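Local coordinates for protein exoribonuclease II, mitochondrial (Candida glabrata, PDB 6F3H) that degrades RNA in the 3' to 5' direction as the exoribonuclease component of the mitochondrial degradosome mtEXO, at residues S444-S447 and L451-S454. The protein carries 1 engineered substitution. Residues are numbered along the deposited sequence; the frame is centred on the assembly and turned at random.
Sequences SGIS and LRVS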
# COMPACT_ATOMS: atom_id res chain seq x y z
N SER A 444 -2.81 -13.64 -27.54
CA SER A 444 -1.79 -13.33 -26.54
C SER A 444 -2.20 -12.07 -25.79
O SER A 444 -2.88 -11.19 -26.34
CB SER A 444 -0.42 -13.15 -27.20
N GLY A 445 -1.80 -11.98 -24.52
CA GLY A 445 -2.25 -10.86 -23.72
C GLY A 445 -3.71 -10.98 -23.29
O GLY A 445 -4.33 -12.05 -23.34
N ILE A 446 -4.26 -9.85 -22.84
CA ILE A 446 -5.60 -9.77 -22.25
C ILE A 446 -6.57 -9.03 -23.17
O ILE A 446 -6.34 -7.86 -23.50
CB ILE A 446 -5.57 -9.10 -20.86
CG1 ILE A 446 -4.95 -10.02 -19.79
CG2 ILE A 446 -6.99 -8.66 -20.45
CD1 ILE A 446 -3.52 -10.53 -20.03
N SER A 447 -7.66 -9.68 -23.53
CA SER A 447 -8.68 -9.05 -24.36
C SER A 447 -9.88 -8.58 -23.56
O SER A 447 -10.67 -7.77 -24.07
CB SER A 447 -9.14 -10.01 -25.46
N LEU A 451 -11.47 -8.07 -16.94
CA LEU A 451 -10.19 -8.47 -16.40
C LEU A 451 -9.21 -7.32 -16.39
O LEU A 451 -8.52 -7.11 -15.39
CB LEU A 451 -9.64 -9.64 -17.21
CG LEU A 451 -8.26 -10.09 -16.76
CD1 LEU A 451 -8.37 -10.67 -15.35
CD2 LEU A 451 -7.70 -11.13 -17.72
N ARG A 452 -9.15 -6.55 -17.48
CA ARG A 452 -8.28 -5.38 -17.51
C ARG A 452 -8.60 -4.44 -16.36
O ARG A 452 -7.71 -3.94 -15.68
CB ARG A 452 -8.45 -4.64 -18.82
CG ARG A 452 -7.91 -5.25 -20.07
CD ARG A 452 -8.13 -4.24 -21.22
NE ARG A 452 -9.29 -3.36 -21.01
CZ ARG A 452 -9.26 -2.10 -20.57
NH1 ARG A 452 -10.39 -1.42 -20.42
NH2 ARG A 452 -8.10 -1.51 -20.26
N VAL A 453 -9.89 -4.18 -16.16
CA VAL A 453 -10.29 -3.30 -15.07
C VAL A 453 -9.84 -3.87 -13.74
O VAL A 453 -9.31 -3.15 -12.88
CB VAL A 453 -11.81 -3.12 -15.10
CG1 VAL A 453 -12.25 -2.29 -13.91
CG2 VAL A 453 -12.21 -2.50 -16.39
N SER A 454 -10.05 -5.17 -13.55
CA SER A 454 -9.74 -5.77 -12.27
C SER A 454 -8.27 -5.59 -11.96
O SER A 454 -7.91 -5.07 -10.91
CB SER A 454 -10.10 -7.25 -12.32
OG SER A 454 -11.45 -7.39 -12.71
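I446 sets both arms of its branched side chain against the start of a helix: CG1 meets L451, while CG2 is shared by L451 and R452. Its CG1 lies 3.6 Å from CD2 of L451, and that same leucine methyl also reaches CG2 of I446 at 3.7 Å. The two side chains cross at roughly a right angle, and a single methyl, CD2, touches both branches of the isoleucine. CG2 of I446 also lies 3.6 Å from CG of R452. Here the arginine touches through its CG methylene alone, while its chain bends at chi3 and its guanidinium stays away from I446. L451 has CG anti to the backbone N (chi1 177°), which directs the branch toward I446, and chi2 of 66° turns CD2 onto it.

The case illustrates how an apolar loop residue just ahead of a helix can pack on its first turn. Both partners belong to the RNB domain: the loop after strand 421-429 supplies I446, and helix 449-456 supplies L451 and R452.

Polar bonds around this apolar contact hold the turn in place. D448, in the short connection, accepts the backbone N-H of L451 through OD1, while E437 receives that of S447 through OE1, and the side chains of I446 and L451 both rest on E437. F723 adds an aromatic neighbour to I446. One turn further along, S454 OG is hydrogen-bonded to V450 O and to the hydroxyl of Y376, tying the helix to a more distant part of the chain.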